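PDB 5G4D: CRISPR-associated endoribonuclease Cas2 from Thermococcus onnurineus, which probably acts as a magnesium-dependent endoribonuclease on single-stranded RNA and, as a homodimer, joins a Cas1 homodimer in CRISPR adaptation. Local coordinates for residues K22-H27 with E46-G51. Numbering follows the deposited sequence.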
loop_
_atom_site.group_PDB
_atom_site.type_symbol
_atom_site.label_atom_id
_atom_site.label_comp_id
_atom_site.label_asym_id
_atom_site.label_seq_id
_atom_site.Cartn_x
_atom_site.Cartn_y
_atom_site.Cartn_z
ATOM N N LYS A 22 15.277 -2.626 4.597
ATOM C CA LYS A 22 16.093 -3.811 4.850
ATOM C C LYS A 22 15.489 -4.681 5.945
ATOM O O LYS A 22 15.520 -5.914 5.852
ATOM C CB LYS A 22 17.531 -3.402 5.213
ATOM C CG LYS A 22 18.522 -4.562 5.209
ATOM C CD LYS A 22 19.975 -4.060 5.218
ATOM C CE LYS A 22 20.315 -3.331 6.513
ATOM N NZ LYS A 22 20.188 -4.202 7.722
ATOM N N PHE A 23 14.914 -4.058 6.979
ATOM C CA PHE A 23 14.267 -4.821 8.046
ATOM C C PHE A 23 13.053 -5.578 7.521
ATOM O O PHE A 23 12.862 -6.761 7.830
ATOM C CB PHE A 23 13.864 -3.890 9.195
ATOM C CG PHE A 23 13.015 -4.552 10.258
ATOM C CD1 PHE A 23 13.587 -5.391 11.203
ATOM C CD2 PHE A 23 11.648 -4.317 10.323
ATOM C CE1 PHE A 23 12.810 -5.998 12.186
ATOM C CE2 PHE A 23 10.855 -4.924 11.293
ATOM C CZ PHE A 23 11.442 -5.763 12.235
ATOM N N LEU A 24 12.201 -4.909 6.740
ATOM C CA LEU A 24 10.983 -5.576 6.295
ATOM C C LEU A 24 11.282 -6.688 5.294
ATOM O O LEU A 24 10.529 -7.668 5.219
ATOM C CB LEU A 24 10.003 -4.553 5.715
ATOM C CG LEU A 24 9.321 -3.664 6.770
ATOM C CD1 LEU A 24 8.436 -2.635 6.081
ATOM C CD2 LEU A 24 8.500 -4.458 7.786
ATOM N N ARG A 25 12.382 -6.577 4.543
ATOM C CA ARG A 25 12.757 -7.652 3.627
ATOM C C ARG A 25 13.060 -8.940 4.375
ATOM O O ARG A 25 12.929 -10.032 3.812
ATOM C CB ARG A 25 13.963 -7.248 2.775
ATOM C CG ARG A 25 13.662 -6.237 1.692
ATOM C CD ARG A 25 14.867 -6.022 0.781
ATOM N NE ARG A 25 15.231 -7.221 0.026
ATOM C CZ ARG A 25 16.372 -7.361 -0.644
ATOM N NH1 ARG A 25 17.268 -6.383 -0.643
ATOM N NH2 ARG A 25 16.626 -8.484 -1.306
ATOM N N ARG A 26 13.455 -8.840 5.641
ATOM C CA ARG A 26 13.684 -10.033 6.443
ATOM C C ARG A 26 12.401 -10.659 6.981
ATOM O O ARG A 26 12.474 -11.693 7.654
ATOM C CB ARG A 26 14.613 -9.702 7.610
ATOM C CG ARG A 26 15.970 -9.159 7.198
ATOM C CD ARG A 26 16.739 -8.671 8.415
ATOM N NE ARG A 26 18.107 -9.154 8.401
ATOM C CZ ARG A 26 19.147 -8.421 8.020
ATOM N NH1 ARG A 26 18.970 -7.168 7.635
ATOM N NH2 ARG A 26 20.375 -8.937 8.024
ATOM N N HIS A 27 11.228 -10.084 6.703
ATOM C CA HIS A 27 10.014 -10.565 7.349
ATOM C C HIS A 27 8.858 -10.736 6.374
ATOM O O HIS A 27 7.977 -11.570 6.604
ATOM C CB HIS A 27 9.610 -9.614 8.477
ATOM C CG HIS A 27 10.589 -9.582 9.611
ATOM N ND1 HIS A 27 10.513 -10.449 10.680
ATOM C CD2 HIS A 27 11.676 -8.805 9.831
ATOM C CE1 HIS A 27 11.504 -10.197 11.519
ATOM N NE2 HIS A 27 12.226 -9.208 11.027
ATOM N N GLU A 46 3.876 -8.594 16.266
ATOM C CA GLU A 46 4.363 -7.755 17.358
ATOM C C GLU A 46 5.841 -7.436 17.190
ATOM O O GLU A 46 6.282 -6.327 17.512
ATOM C CB GLU A 46 4.124 -8.432 18.712
ATOM C CG GLU A 46 2.667 -8.525 19.106
ATOM C CD GLU A 46 1.995 -7.166 19.210
ATOM O OE1 GLU A 46 2.651 -6.195 19.637
ATOM O OE2 GLU A 46 0.800 -7.070 18.857
ATOM N N ARG A 47 6.620 -8.401 16.698
ATOM C CA ARG A 47 8.047 -8.182 16.507
ATOM C C ARG A 47 8.305 -7.252 15.330
ATOM O O ARG A 47 9.236 -6.437 15.367
ATOM C CB ARG A 47 8.760 -9.518 16.304
ATOM C CG ARG A 47 8.982 -10.285 17.604
ATOM C CD ARG A 47 9.952 -11.446 17.434
ATOM N NE ARG A 47 9.557 -12.382 16.379
ATOM C CZ ARG A 47 8.587 -13.282 16.513
ATOM N NH1 ARG A 47 7.900 -13.338 17.641
ATOM N NH2 ARG A 47 8.286 -14.111 15.521
ATOM N N ILE A 48 7.496 -7.367 14.274
ATOM C CA ILE A 48 7.614 -6.439 13.152
ATOM C C ILE A 48 7.298 -5.020 13.608
ATOM O O ILE A 48 8.024 -4.071 13.293
ATOM C CB ILE A 48 6.694 -6.866 12.000
ATOM C CG1 ILE A 48 7.214 -8.147 11.345
ATOM C CG2 ILE A 48 6.581 -5.719 10.956
ATOM C CD1 ILE A 48 6.247 -8.749 10.314
ATOM N N LYS A 49 6.187 -4.860 14.328
ATOM C CA LYS A 49 5.822 -3.544 14.846
ATOM C C LYS A 49 6.923 -2.977 15.734
ATOM O O LYS A 49 7.296 -1.805 15.607
ATOM C CB LYS A 49 4.497 -3.634 15.605
ATOM C CG LYS A 49 4.129 -2.368 16.355
ATOM C CD LYS A 49 2.801 -2.521 17.068
ATOM C CE LYS A 49 2.570 -1.373 18.041
ATOM N NZ LYS A 49 1.267 -1.529 18.755
ATOM N N ALA A 50 7.471 -3.798 16.639
ATOM C CA ALA A 50 8.525 -3.308 17.528
ATOM C C ALA A 50 9.795 -2.958 16.758
ATOM O O ALA A 50 10.470 -1.971 17.080
ATOM C CB ALA A 50 8.822 -4.342 18.616
ATOM N N GLY A 51 10.147 -3.759 15.747
ATOM C CA GLY A 51 11.296 -3.420 14.921
ATOM C C GLY A 51 11.115 -2.107 14.187
ATOM O O GLY A 51 12.042 -1.292 14.106
#
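F23 of helix 17-25 inserts its ring against the backbone of helix 42-55 at I48 and G51, joining the two helices that pack on one antiparallel sheet in the ferredoxin-like fold of Cas2. Its CB points toward the second helix, and CG, anti to the backbone N (chi1 172°), is carried the same way. Beyond CG, CE2 meets the carbonyl O of I48 at 3.6 Å, an oblique approach, and CE1 lies 4.1 Å from G51 CA. At the tip, CZ reaches CA of G51 at 3.6 Å, where glycine has no side chain to obstruct it; R47 O sits at the edge, near the ring plane. The carbonyl carbon of G51 lies over one ring face and CD2 of H27 covers the opposite one, 3.8 Å above the plane and offset toward the rim, sandwiching the ring.

I48 fills the side nearer the sheet. CG2 meets L24 CD2 at 3.9 Å, the side chains crossing at about a right angle, and both residues touch I8 of strand 4-11. ND1 of H27 is hydrogen-bonded to E44 OE2, while E44 OE1 forms a salt bridge with R47 NH2. The other isoleucine branch ends with CD1 3.9 Å from H27 CB.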